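Local atomic coordinates of putative uncharacterized protein TTHB187 (Thermus thermophilus HB8, PDB entry 3SK9), a protein that cuts single-stranded DNA with its metal-dependent HD nuclease domain, the part present here, within the CRISPR-associated nuclease-helicase Cas3 of antiviral defence. Residues L231-A234 with L235-Q239; F113-L116 with F117-L121; R49-Y52 with A53-W56; E176-R180 with L181-L185; L38-L41 with R42-P45. All coordinates share one frame; numbering follows the deposited sequence.

Contact 1 of 5, residues L231-A234 with L235-Q239; sequences LKEA and LRLAQ
The guanidinium of Arg236 receives the carboxylate of Glu233 at its edge, with Glu233 CD close to the guanidinium plane although the two flat groups are turned 41° apart. The grip is side-on and converges on one oxygen. Arg236 NH2 reaches the syn lone pair of Glu233 OE2 at 2.7 Å, and Arg236 NE meets that same OE2 at 3.0 Å from 32° outside the carboxylate plane. A weak third bond runs from Arg236 NE to Glu233 OE1 at 3.4 Å. Both side chains leave the helix with CG anti to the backbone N, a common first torsion that sends the two chains off alongside each other in the same direction. Elsewhere on the helix, Leu231 CG packs against Leu235 CD1 at 4.2 Å, and Ala234 lies on Asp32 and Ala35 of helix 26-43. Arg236 NH1 has a second anion, Glu240. The guanidinium therefore joins acids three residues before and four after it along helix 230-246, so that one cation is shared by two acids, whose negative charge it probably only partly offsets.

Contact 2 of 5, residues F113-L116 with F117-L121; sequences FTEL and FLRRL
Phe117 N donates to Phe113 O at 2.9 Å, and this carbonyl oxygen is crowded from a second side, since it also sits 3.1 Å above the plane of the Phe117 ring, offset toward the rim. The torsion of Phe117 explains the overlap: CG lies beside the backbone N and anti to the carbonyl carbon (chi1 -63°), which folds the ring back over the preceding turn. Phe113 CB then makes a CH-pi contact over the face, 4.2 Å from the Phe117 ring centroid. The rings themselves meet obliquely, their planes at 58°, with Phe117 CZ 3.8 Å from Phe113 CD1 at the edge of the Phe113 ring. On another flank Thr114 CG2 lies 3.6 Å from Leu118 CD1. Glu115 and Arg119 are joined through a water that donates to Glu115 OE2 at 2.8 Å and accepts from Arg119 NH1 at 2.9 Å, while Glu115 OE1 is held by Ala147 N. Thr114 OG1 bonds His74 O and Gly77 N, tying helix 110-124 to the backbone beside the metal-binding His74 and Asp75. Leu118 and Arg119 face helix 129-138, Phe117 reaches Leu159 of helix 149-161, and Arg170 of helix 165-181 forms a cation-pi pair with the Phe117 ring.

Contact 3 of 5, residues R49-Y52 with A53-W56; sequences RALY and AEDW
Aromatic packing joins Tyr52 to Trp56, one helical turn later: the side chains run alongside each other in the same direction, and Tyr52 CD1 comes within 4.2 Å of Trp56 NE1 and 4.3 Å of Trp56 CD1. The indole approaches the tyrosine ring obliquely. Trp56 CG stands beside its backbone N, anti to the carbonyl carbon (chi1 -59°), which swings the indole back toward the tyrosine and leaves Trp56 CD1 3.3 Å from Tyr52 O. The backbone supplies the hydrogen bonds, Asp55 N to Leu51 O at 2.8 Å and Trp56 N to Tyr52 O at 3.2 Å among them. With Tyr52 OH bonded to Glu260, helix 46-56 is also linked to the terminal hairpin. Among the charged groups, the Asp55 carboxylate folds back beside Leu51 O, 3.1 Å from Asp55 OD1, and Asp55 OD2 lies over one face of the Tyr52 ring. Its charge is met outside the turn: Arg195 pairs with Asp55 OD1, Arg201 of helix 196-213 with Asp55 OD2, and Arg195 also with Glu54 OE2. Two acceptors, Leu51 O and the carboxylate, are thus pressed together, a local cost that the two arginines probably offset.

Contact 4 of 5, residues E176-R180 with L181-L185; sequences EVFRR and LGAPL
A Schellman motif ends helix 165-181, with Gly182 at the C-prime position. Its positive phi (68°) turns the chain out of the helix. The defining long bond runs from Ala183 N to Phe178 O at 3.2 Å and lies in the carbonyl plane. The inner one, Gly182 N to Arg179 O at 3.3 Å, approaches from above the carbonyl plane, 73° out of it. Phe178 O also takes a weak bond from Gly182 N. The turn brings Ala183 CB to 3.7 Å from Phe178 CD1, the apolar contact that often accompanies this cap, here meeting the ring obliquely. Within the last turns of the helix, Glu176 divides its carboxylate between Arg179 and Arg180. Glu176 OE2 receives Arg180 NH2 on its anti lone pair at 2.6 Å, a nearly straight bond (168°) in the guanidinium plane, whereas Arg179 NH2 meets Glu176 OE1 nearly end-on along its C-O bond, at 2.8 Å. Arg180 NH2 has a further acceptor in Pro225 O. Val177 and Leu181 pack onto Met30 and Ala34 of helix 26-43, the helix that carries metal-binding His29, while Phe178 and Ala183 both rest on Ala69 of helix 60-71.

Contact 5 of 5, residues L38-L41 with R42-P45; sequences LAVL and RMEP
Leu38 lies under the guanidinium of Arg42, its CD2 3.7 Å from Arg42 NH2 and over one face of the flat group, offset toward the rim. This is an i/i+4 pair on the last turns of helix 26-43, a helix of the all-helical HD core that also carries the metal-binding His29. Two torsions bring the partners together: Leu38 CG is anti to the backbone N (chi1 -173°), while Arg42 CG is anti to the carbonyl carbon (chi1 -77°). The arginine then stays extended as far as NE, so its chain runs back along the helix and Arg42 NE and CZ both lie 3.9 Å from Leu38 CG. The backbone shows the helix giving way. Arg42 N still makes a regular bond to Leu38 O at 3.0 Å, but Met43 N is shared between two weak bonds, to Ala39 O and Val40 O, and Glu44 N bonds Leu41 O from above the carbonyl plane, 75° out of it. Leu41 and Leu38 turn to Leu64 of helix 60-71, and Ala39 and Met43 to Leu242 of helix 230-246. Glu44, bent at chi2, lies alongside Val40 and accepts a hydrogen bond from Leu261 N of strand 260-264 at its OE1. Its other oxygen, Glu44 OE2, sits 3.6 Å from Val40 CG2.

In the fold
Along the chain the order is contact 5, 3, 2, 4 and 1, in series on or at the ends of five different helices. Contacts 5 and 3 lie on consecutive helices, 26-43 and 46-56, with centres 13 Å apart, and touch where Tyr52 CE2 meets Leu41 CD2 at 3.6 Å. Contact 5 also touches contact 1 (Ala238 CB to Ala39 CB, 4.0 Å) and contact 4 (Leu181 CD1 to Leu38 CD2, 4.2 Å). Helix 26-43 is thus a shared hub, and Leu231 joins contacts 1 and 4 directly. Contact 2 touches none of the others; its centre lies 27 Å from that of contact 1, across the chain's centre. Together they sample the HD nuclease domain's helical scaffold; contact 2 lies nearest the metal-binding residues, contact 3 away from them.

Contact 1 of 5, residues L231-A234 with L235-Q239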
loop_
_atom_site.group_PDB
_atom_site.type_symbol
_atom_site.label_atom_id
_atom_site.label_comp_id
_atom_site.label_asym_id
_atom_site.label_seq_id
_atom_site.Cartn_x
_atom_site.Cartn_y
_atom_site.Cartn_z
ATOM N N LEU A 231 -4.054 10.794 10.215
ATOM C CA LEU A 231 -2.722 10.550 9.677
ATOM C C LEU A 231 -1.614 10.987 10.662
ATOM O O LEU A 231 -0.655 10.287 10.818
ATOM C CB LEU A 231 -2.578 11.187 8.275
ATOM C CG LEU A 231 -1.299 10.867 7.484
ATOM C CD1 LEU A 231 -1.134 9.343 7.203
ATOM C CD2 LEU A 231 -1.321 11.638 6.191
ATOM N N LYS A 232 -1.770 12.103 11.369
ATOM C CA LYS A 232 -0.760 12.524 12.363
ATOM C C LYS A 232 -0.580 11.494 13.445
ATOM O O LYS A 232 0.544 11.208 13.848
ATOM C CB LYS A 232 -1.131 13.863 13.042
ATOM C CG LYS A 232 -1.089 15.058 12.116
ATOM C CD LYS A 232 -1.321 16.357 12.891
ATOM C CE LYS A 232 -2.051 17.406 12.043
ATOM N NZ LYS A 232 -3.462 17.005 11.748
ATOM N N GLU A 233 -1.692 10.909 13.893
ATOM C CA GLU A 233 -1.646 9.865 14.902
ATOM C C GLU A 233 -1.036 8.578 14.324
ATOM O O GLU A 233 -0.263 7.920 15.007
ATOM C CB GLU A 233 -3.039 9.565 15.482
ATOM C CG GLU A 233 -3.049 8.497 16.555
ATOM C CD GLU A 233 -2.165 8.896 17.748
ATOM O OE1 GLU A 233 -1.901 10.117 17.929
ATOM O OE2 GLU A 233 -1.731 7.994 18.499
ATOM N N ALA A 234 -1.416 8.188 13.107
ATOM C CA ALA A 234 -0.778 7.027 12.456
ATOM C C ALA A 234 0.753 7.217 12.262
ATOM O O ALA A 234 1.516 6.276 12.399
ATOM C CB ALA A 234 -1.485 6.726 11.094
ATOM N N LEU A 235 1.207 8.433 11.937
ATOM C CA LEU A 235 2.658 8.699 11.820
ATOM C C LEU A 235 3.378 8.541 13.188
ATOM O O LEU A 235 4.489 8.015 13.277
ATOM C CB LEU A 235 2.877 10.091 11.224
ATOM C CG LEU A 235 2.663 10.083 9.706
ATOM C CD1 LEU A 235 2.497 11.502 9.131
ATOM C CD2 LEU A 235 3.810 9.305 8.971
ATOM N N ARG A 236 2.715 8.968 14.265
ATOM C CA ARG A 236 3.299 8.818 15.591
ATOM C C ARG A 236 3.404 7.339 15.934
ATOM O O ARG A 236 4.409 6.882 16.449
ATOM C CB ARG A 236 2.418 9.535 16.617
ATOM C CG ARG A 236 3.043 9.614 18.028
ATOM C CD ARG A 236 2.012 10.121 19.072
ATOM N NE ARG A 236 0.986 9.109 19.315
ATOM C CZ ARG A 236 1.199 7.995 20.013
ATOM N NH1 ARG A 236 2.395 7.775 20.550
ATOM N NH2 ARG A 236 0.230 7.108 20.186
ATOM N N LEU A 237 2.344 6.579 15.629
ATOM C CA LEU A 237 2.354 5.160 15.916
ATOM C C LEU A 237 3.438 4.468 15.076
ATOM O O LEU A 237 4.085 3.515 15.525
ATOM C CB LEU A 237 0.981 4.549 15.586
ATOM C CG LEU A 237 -0.188 4.920 16.520
ATOM C CD1 LEU A 237 -1.490 4.389 15.841
ATOM C CD2 LEU A 237 0.009 4.274 17.874
ATOM N N ALA A 238 3.607 4.918 13.844
ATOM C CA ALA A 238 4.625 4.315 12.959
ATOM C C ALA A 238 6.023 4.528 13.532
ATOM O O ALA A 238 6.869 3.637 13.521
ATOM C CB ALA A 238 4.537 4.939 11.563
ATOM N N GLN A 239 6.270 5.730 14.025
ATOM C CA GLN A 239 7.595 6.030 14.572
ATOM C C GLN A 239 7.843 5.168 15.812
ATOM O O GLN A 239 8.935 4.611 15.977
ATOM C CB GLN A 239 7.735 7.526 14.886
ATOM C CG GLN A 239 9.216 7.946 15.143
ATOM C CD GLN A 239 10.171 7.479 14.010
ATOM O OE1 GLN A 239 10.012 7.859 12.844
ATOM N NE2 GLN A 239 11.150 6.633 14.362
#

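Contact 2 of 5, residues F113-L116 with F117-L121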
loop_
_atom_site.group_PDB
_atom_site.type_symbol
_atom_site.label_atom_id
_atom_site.label_comp_id
_atom_site.label_asym_id
_atom_site.label_seq_id
_atom_site.Cartn_x
_atom_site.Cartn_y
_atom_site.Cartn_z
ATOM N N PHE A 113 -6.440 -9.628 -6.567
ATOM C CA PHE A 113 -7.368 -8.494 -6.796
ATOM C C PHE A 113 -6.640 -7.173 -6.733
ATOM O O PHE A 113 -6.911 -6.267 -7.541
ATOM C CB PHE A 113 -8.511 -8.498 -5.805
ATOM C CG PHE A 113 -9.494 -9.639 -6.020
ATOM C CD1 PHE A 113 -10.629 -9.456 -6.785
ATOM C CD2 PHE A 113 -9.253 -10.878 -5.467
ATOM C CE1 PHE A 113 -11.539 -10.503 -6.960
ATOM C CE2 PHE A 113 -10.160 -11.925 -5.638
ATOM C CZ PHE A 113 -11.291 -11.731 -6.382
ATOM N N THR A 114 -5.681 -7.023 -5.822
ATOM C CA THR A 114 -4.979 -5.736 -5.767
ATOM C C THR A 114 -4.312 -5.524 -7.131
ATOM O O THR A 114 -4.367 -4.425 -7.706
ATOM C CB THR A 114 -3.894 -5.731 -4.655
ATOM O OG1 THR A 114 -4.533 -5.827 -3.391
ATOM C CG2 THR A 114 -3.009 -4.421 -4.729
ATOM N N GLU A 115 -3.655 -6.557 -7.652
ATOM C CA GLU A 115 -2.965 -6.379 -8.926
ATOM C C GLU A 115 -3.958 -5.988 -10.059
ATOM O O GLU A 115 -3.701 -5.064 -10.822
ATOM C CB GLU A 115 -2.138 -7.614 -9.297
ATOM C CG GLU A 115 -1.504 -7.533 -10.718
ATOM C CD GLU A 115 -0.736 -8.772 -11.104
ATOM O OE1 GLU A 115 -0.651 -9.705 -10.277
ATOM O OE2 GLU A 115 -0.194 -8.808 -12.235
ATOM N N LEU A 116 -5.086 -6.701 -10.178
ATOM C CA LEU A 116 -6.062 -6.374 -11.233
ATOM C C LEU A 116 -6.610 -4.960 -11.079
ATOM O O LEU A 116 -6.773 -4.274 -12.072
ATOM C CB LEU A 116 -7.217 -7.345 -11.230
ATOM C CG LEU A 116 -6.825 -8.767 -11.644
ATOM C CD1 LEU A 116 -8.017 -9.706 -11.430
ATOM C CD2 LEU A 116 -6.381 -8.727 -13.072
ATOM N N PHE A 117 -6.910 -4.553 -9.852
ATOM C CA PHE A 117 -7.504 -3.241 -9.617
ATOM C C PHE A 117 -6.493 -2.164 -9.976
ATOM O O PHE A 117 -6.834 -1.169 -10.624
ATOM C CB PHE A 117 -7.937 -3.048 -8.146
ATOM C CG PHE A 117 -9.023 -4.007 -7.685
ATOM C CD1 PHE A 117 -9.812 -4.687 -8.588
ATOM C CD2 PHE A 117 -9.258 -4.186 -6.331
ATOM C CE1 PHE A 117 -10.810 -5.538 -8.145
ATOM C CE2 PHE A 117 -10.277 -5.033 -5.893
ATOM C CZ PHE A 117 -11.030 -5.706 -6.790
ATOM N N LEU A 118 -5.233 -2.368 -9.568
ATOM C CA LEU A 118 -4.238 -1.317 -9.735
ATOM C C LEU A 118 -3.842 -1.165 -11.207
ATOM O O LEU A 118 -3.459 -0.051 -11.604
ATOM C CB LEU A 118 -3.004 -1.552 -8.847
ATOM C CG LEU A 118 -3.258 -1.322 -7.350
ATOM C CD1 LEU A 118 -1.931 -1.477 -6.522
ATOM C CD2 LEU A 118 -3.846 0.074 -7.128
ATOM N N ARG A 119 -3.911 -2.251 -12.003
ATOM C CA ARG A 119 -3.592 -2.159 -13.427
ATOM C C ARG A 119 -4.510 -1.110 -14.047
ATOM O O ARG A 119 -4.081 -0.277 -14.847
ATOM C CB ARG A 119 -3.763 -3.504 -14.155
ATOM C CG ARG A 119 -2.581 -4.487 -13.915
ATOM C CD ARG A 119 -2.855 -5.875 -14.533
ATOM N NE ARG A 119 -2.978 -5.844 -15.988
ATOM C CZ ARG A 119 -2.007 -6.166 -16.844
ATOM N NH1 ARG A 119 -0.798 -6.538 -16.401
ATOM N NH2 ARG A 119 -2.243 -6.115 -18.161
ATOM N N ARG A 120 -5.778 -1.148 -13.668
ATOM C CA ARG A 120 -6.741 -0.155 -14.181
ATOM C C ARG A 120 -6.591 1.221 -13.528
ATOM O O ARG A 120 -6.550 2.243 -14.201
ATOM C CB ARG A 120 -8.146 -0.696 -13.898
ATOM C CG ARG A 120 -9.279 0.009 -14.608
ATOM C CD ARG A 120 -10.399 -0.977 -14.926
ATOM N NE ARG A 120 -9.973 -2.042 -15.836
ATOM C CZ ARG A 120 -10.737 -3.073 -16.202
ATOM N NH1 ARG A 120 -11.976 -3.193 -15.729
ATOM N NH2 ARG A 120 -10.263 -3.990 -17.042
ATOM N N LEU A 121 -6.544 1.239 -12.201
ATOM C CA LEU A 121 -6.660 2.452 -11.441
ATOM C C LEU A 121 -5.445 3.351 -11.587
ATOM O O LEU A 121 -5.592 4.577 -11.622
ATOM C CB LEU A 121 -6.869 2.121 -9.960
ATOM C CG LEU A 121 -8.336 2.004 -9.548
ATOM C CD1 LEU A 121 -9.180 1.176 -10.505
ATOM C CD2 LEU A 121 -8.357 1.410 -8.132
HETATM O O HOH W 1 0.529 -6.616 -13.831
#

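Contact 3 of 5, residues R49-Y52 with A53-W56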
loop_
_atom_site.group_PDB
_atom_site.type_symbol
_atom_site.label_atom_id
_atom_site.label_comp_id
_atom_site.label_asym_id
_atom_site.label_seq_id
_atom_site.Cartn_x
_atom_site.Cartn_y
_atom_site.Cartn_z
ATOM N N ARG A 49 17.154 7.491 -0.406
ATOM C CA ARG A 49 16.177 8.497 -0.754
ATOM C C ARG A 49 16.456 9.136 -2.099
ATOM O O ARG A 49 15.511 9.490 -2.813
ATOM C CB ARG A 49 16.094 9.553 0.351
ATOM C CG ARG A 49 15.516 8.989 1.627
ATOM C CD ARG A 49 15.231 10.070 2.655
ATOM N NE ARG A 49 16.256 9.987 3.673
ATOM C CZ ARG A 49 17.201 10.895 3.864
ATOM N NH1 ARG A 49 17.231 12.002 3.136
ATOM N NH2 ARG A 49 18.112 10.687 4.799
ATOM N N ALA A 50 17.731 9.308 -2.448
ATOM C CA ALA A 50 18.069 9.912 -3.736
ATOM C C ALA A 50 17.651 8.944 -4.881
ATOM O O ALA A 50 17.296 9.380 -5.983
ATOM C CB ALA A 50 19.596 10.226 -3.829
ATOM N N LEU A 51 17.761 7.640 -4.626
ATOM C CA LEU A 51 17.307 6.636 -5.609
ATOM C C LEU A 51 15.812 6.812 -5.904
ATOM O O LEU A 51 15.387 6.668 -7.066
ATOM C CB LEU A 51 17.567 5.225 -5.087
ATOM C CG LEU A 51 19.033 4.757 -5.186
ATOM C CD1 LEU A 51 19.264 3.381 -4.535
ATOM C CD2 LEU A 51 19.481 4.733 -6.650
ATOM N N TYR A 52 14.983 7.023 -4.853
ATOM C CA TYR A 52 13.544 7.233 -5.100
ATOM C C TYR A 52 13.279 8.492 -5.902
ATOM O O TYR A 52 12.396 8.521 -6.744
ATOM C CB TYR A 52 12.761 7.317 -3.781
ATOM C CG TYR A 52 12.332 5.964 -3.270
ATOM C CD1 TYR A 52 11.067 5.450 -3.584
ATOM C CD2 TYR A 52 13.196 5.183 -2.486
ATOM C CE1 TYR A 52 10.657 4.205 -3.092
ATOM C CE2 TYR A 52 12.806 3.936 -2.015
ATOM C CZ TYR A 52 11.547 3.457 -2.331
ATOM O OH TYR A 52 11.139 2.223 -1.838
ATOM N N ALA A 53 14.024 9.552 -5.612
ATOM C CA ALA A 53 13.841 10.813 -6.348
ATOM C C ALA A 53 14.164 10.587 -7.834
ATOM O O ALA A 53 13.470 11.103 -8.727
ATOM C CB ALA A 53 14.751 11.939 -5.729
ATOM N N GLU A 54 15.200 9.802 -8.101
ATOM C CA GLU A 54 15.641 9.530 -9.459
ATOM C C GLU A 54 14.673 8.550 -10.131
ATOM O O GLU A 54 14.405 8.644 -11.348
ATOM C CB GLU A 54 17.060 8.954 -9.440
ATOM C CG GLU A 54 17.668 8.636 -10.795
ATOM C CD GLU A 54 19.087 8.065 -10.662
ATOM O OE1 GLU A 54 19.965 8.501 -11.441
ATOM O OE2 GLU A 54 19.348 7.208 -9.761
ATOM N N ASP A 55 14.161 7.604 -9.348
ATOM C CA ASP A 55 13.256 6.579 -9.893
ATOM C C ASP A 55 12.040 7.246 -10.527
ATOM O O ASP A 55 11.511 6.793 -11.556
ATOM C CB ASP A 55 12.689 5.675 -8.764
ATOM C CG ASP A 55 13.681 4.620 -8.277
ATOM O OD1 ASP A 55 14.673 4.319 -8.998
ATOM O OD2 ASP A 55 13.415 4.090 -7.181
ATOM N N TRP A 56 11.547 8.285 -9.863
ATOM C CA TRP A 56 10.234 8.838 -10.223
ATOM C C TRP A 56 10.273 10.254 -10.834
ATOM O O TRP A 56 9.220 10.817 -11.146
ATOM C CB TRP A 56 9.321 8.772 -8.998
ATOM C CG TRP A 56 9.203 7.322 -8.557
ATOM C CD1 TRP A 56 9.671 6.756 -7.391
ATOM C CD2 TRP A 56 8.625 6.258 -9.316
ATOM N NE1 TRP A 56 9.411 5.393 -7.394
ATOM C CE2 TRP A 56 8.773 5.070 -8.565
ATOM C CE3 TRP A 56 7.970 6.202 -10.545
ATOM C CZ2 TRP A 56 8.290 3.817 -9.036
ATOM C CZ3 TRP A 56 7.492 4.973 -11.004
ATOM C CH2 TRP A 56 7.667 3.805 -10.265
#

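Contact 4 of 5, residues E176-R180 with L181-L185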
loop_
_atom_site.group_PDB
_atom_site.type_symbol
_atom_site.label_atom_id
_atom_site.label_comp_id
_atom_site.label_asym_id
_atom_site.label_seq_id
_atom_site.Cartn_x
_atom_site.Cartn_y
_atom_site.Cartn_z
ATOM N N GLU A 176 -8.754 8.771 -1.751
ATOM C CA GLU A 176 -8.618 9.222 -0.364
ATOM C C GLU A 176 -7.169 9.124 0.179
ATOM O O GLU A 176 -6.735 9.976 0.917
ATOM C CB GLU A 176 -9.582 8.449 0.522
ATOM C CG GLU A 176 -9.678 8.915 1.942
ATOM C CD GLU A 176 -10.558 10.155 2.139
ATOM O OE1 GLU A 176 -11.053 10.752 1.158
ATOM O OE2 GLU A 176 -10.753 10.570 3.289
ATOM N N VAL A 177 -6.492 8.029 -0.121
ATOM C CA VAL A 177 -5.111 7.840 0.294
ATOM C C VAL A 177 -4.212 8.848 -0.413
ATOM O O VAL A 177 -3.464 9.545 0.242
ATOM C CB VAL A 177 -4.660 6.408 -0.019
ATOM C CG1 VAL A 177 -3.151 6.246 0.267
ATOM C CG2 VAL A 177 -5.490 5.409 0.847
ATOM N N PHE A 178 -4.300 8.953 -1.742
ATOM C CA PHE A 178 -3.444 9.919 -2.466
ATOM C C PHE A 178 -3.652 11.344 -1.974
ATOM O O PHE A 178 -2.698 12.108 -1.770
ATOM C CB PHE A 178 -3.689 9.840 -3.975
ATOM C CG PHE A 178 -2.871 8.788 -4.646
ATOM C CD1 PHE A 178 -1.830 9.137 -5.486
ATOM C CD2 PHE A 178 -3.062 7.453 -4.357
ATOM C CE1 PHE A 178 -1.031 8.167 -6.070
ATOM C CE2 PHE A 178 -2.256 6.461 -4.956
ATOM C CZ PHE A 178 -1.260 6.820 -5.814
ATOM N N ARG A 179 -4.903 11.701 -1.751
ATOM C CA ARG A 179 -5.201 13.043 -1.252
ATOM C C ARG A 179 -4.660 13.294 0.166
ATOM O O ARG A 179 -4.072 14.334 0.431
ATOM C CB ARG A 179 -6.701 13.300 -1.293
ATOM C CG ARG A 179 -7.079 14.713 -0.827
ATOM C CD ARG A 179 -8.557 15.011 -1.093
ATOM N NE ARG A 179 -9.436 13.893 -0.732
ATOM C CZ ARG A 179 -10.034 13.104 -1.628
ATOM N NH1 ARG A 179 -9.872 13.317 -2.929
ATOM N NH2 ARG A 179 -10.823 12.124 -1.231
ATOM N N ARG A 180 -4.863 12.342 1.070
ATOM C CA ARG A 180 -4.350 12.453 2.433
ATOM C C ARG A 180 -2.813 12.575 2.517
ATOM O O ARG A 180 -2.313 13.275 3.382
ATOM C CB ARG A 180 -4.744 11.250 3.317
ATOM C CG ARG A 180 -6.165 11.016 3.509
ATOM C CD ARG A 180 -6.659 11.923 4.554
ATOM N NE ARG A 180 -7.984 11.449 4.753
ATOM C CZ ARG A 180 -8.462 10.789 5.798
ATOM N NH1 ARG A 180 -7.838 10.649 6.973
ATOM N NH2 ARG A 180 -9.682 10.357 5.639
ATOM N N LEU A 181 -2.098 11.846 1.663
ATOM C CA LEU A 181 -0.624 11.841 1.634
ATOM C C LEU A 181 -0.037 12.991 0.848
ATOM O O LEU A 181 1.169 13.246 0.922
ATOM C CB LEU A 181 -0.097 10.557 0.982
ATOM C CG LEU A 181 0.097 9.383 1.947
ATOM C CD1 LEU A 181 1.320 9.555 2.836
ATOM C CD2 LEU A 181 -1.156 9.148 2.789
ATOM N N GLY A 182 -0.873 13.671 0.069
ATOM C CA GLY A 182 -0.406 14.791 -0.740
ATOM C C GLY A 182 0.508 14.308 -1.847
ATOM O O GLY A 182 1.431 15.011 -2.240
ATOM N N ALA A 183 0.240 13.101 -2.356
ATOM C CA ALA A 183 1.078 12.465 -3.376
ATOM C C ALA A 183 0.919 13.116 -4.742
ATOM O O ALA A 183 -0.191 13.206 -5.227
ATOM C CB ALA A 183 0.704 10.996 -3.478
ATOM N N PRO A 184 2.036 13.520 -5.369
ATOM C CA PRO A 184 2.046 13.967 -6.769
ATOM C C PRO A 184 2.215 12.777 -7.751
ATOM O O PRO A 184 2.792 11.771 -7.394
ATOM C CB PRO A 184 3.297 14.835 -6.821
ATOM C CG PRO A 184 4.279 14.060 -5.876
ATOM C CD PRO A 184 3.397 13.504 -4.778
ATOM N N LEU A 185 1.767 12.927 -8.983
ATOM C CA LEU A 185 2.061 11.939 -10.029
ATOM C C LEU A 185 3.447 12.196 -10.622
ATOM O O LEU A 185 3.841 13.337 -10.841
ATOM C CB LEU A 185 1.003 12.002 -11.139
ATOM C CG LEU A 185 1.065 10.895 -12.206
ATOM C CD1 LEU A 185 0.402 9.614 -11.652
ATOM C CD2 LEU A 185 0.408 11.348 -13.557
#

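Contact 5 of 5, residues L38-L41 with R42-P45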
loop_
_atom_site.group_PDB
_atom_site.type_symbol
_atom_site.label_atom_id
_atom_site.label_comp_id
_atom_site.label_asym_id
_atom_site.label_seq_id
_atom_site.Cartn_x
_atom_site.Cartn_y
_atom_site.Cartn_z
ATOM N N LEU A 38 6.002 6.029 4.792
ATOM C CA LEU A 38 6.568 7.373 4.810
ATOM C C LEU A 38 7.612 7.491 5.932
ATOM O O LEU A 38 8.732 8.023 5.736
ATOM C CB LEU A 38 5.451 8.410 4.955
ATOM C CG LEU A 38 5.923 9.868 4.805
ATOM C CD1 LEU A 38 6.762 10.036 3.515
ATOM C CD2 LEU A 38 4.741 10.841 4.804
ATOM N N ALA A 39 7.295 6.917 7.090
ATOM C CA ALA A 39 8.217 7.011 8.239
ATOM C C ALA A 39 9.514 6.262 7.990
ATOM O O ALA A 39 10.614 6.752 8.289
ATOM C CB ALA A 39 7.537 6.514 9.528
ATOM N N VAL A 40 9.400 5.056 7.469
ATOM C CA VAL A 40 10.622 4.316 7.192
ATOM C C VAL A 40 11.446 4.930 6.005
ATOM O O VAL A 40 12.650 4.950 6.105
ATOM C CB VAL A 40 10.489 2.754 7.135
ATOM C CG1 VAL A 40 9.772 2.283 5.941
ATOM C CG2 VAL A 40 11.933 2.165 7.139
ATOM N N LEU A 41 10.824 5.507 4.956
ATOM C CA LEU A 41 11.581 6.205 3.892
ATOM C C LEU A 41 12.360 7.403 4.468
ATOM O O LEU A 41 13.471 7.689 4.049
ATOM C CB LEU A 41 10.672 6.693 2.741
ATOM C CG LEU A 41 10.119 5.546 1.850
ATOM C CD1 LEU A 41 9.009 6.084 0.909
ATOM C CD2 LEU A 41 11.298 4.842 1.070
ATOM N N ARG A 42 11.765 8.113 5.432
ATOM C CA ARG A 42 12.451 9.236 6.062
ATOM C C ARG A 42 13.669 8.776 6.841
ATOM O O ARG A 42 14.639 9.536 6.983
ATOM C CB ARG A 42 11.496 10.042 6.964
ATOM C CG ARG A 42 10.555 10.956 6.160
ATOM C CD ARG A 42 9.376 11.421 7.019
ATOM N NE ARG A 42 8.511 12.370 6.325
ATOM C CZ ARG A 42 7.406 12.892 6.847
ATOM N NH1 ARG A 42 7.031 12.565 8.095
ATOM N NH2 ARG A 42 6.693 13.753 6.123
ATOM N N MET A 43 13.645 7.542 7.330
ATOM C CA MET A 43 14.778 7.011 8.099
ATOM C C MET A 43 15.829 6.307 7.225
ATOM O O MET A 43 16.903 5.935 7.728
ATOM C CB MET A 43 14.289 5.989 9.109
ATOM C CG MET A 43 13.571 6.544 10.325
ATOM S SD MET A 43 12.768 5.139 11.158
ATOM C CE MET A 43 13.790 3.752 10.745
ATOM N N GLU A 44 15.529 6.083 5.939
ATOM C CA GLU A 44 16.479 5.381 5.061
ATOM C C GLU A 44 17.716 6.265 4.803
ATOM O O GLU A 44 17.640 7.501 4.891
ATOM C CB GLU A 44 15.862 5.039 3.709
ATOM C CG GLU A 44 14.759 3.965 3.802
ATOM C CD GLU A 44 15.312 2.558 4.081
ATOM O OE1 GLU A 44 16.432 2.253 3.619
ATOM O OE2 GLU A 44 14.571 1.749 4.696
ATOM N N PRO A 45 18.837 5.650 4.450
ATOM C CA PRO A 45 20.013 6.489 4.125
ATOM C C PRO A 45 19.772 7.467 2.993
ATOM O O PRO A 45 18.950 7.222 2.107
ATOM C CB PRO A 45 21.111 5.482 3.765
ATOM C CG PRO A 45 20.672 4.173 4.431
ATOM C CD PRO A 45 19.152 4.206 4.466
#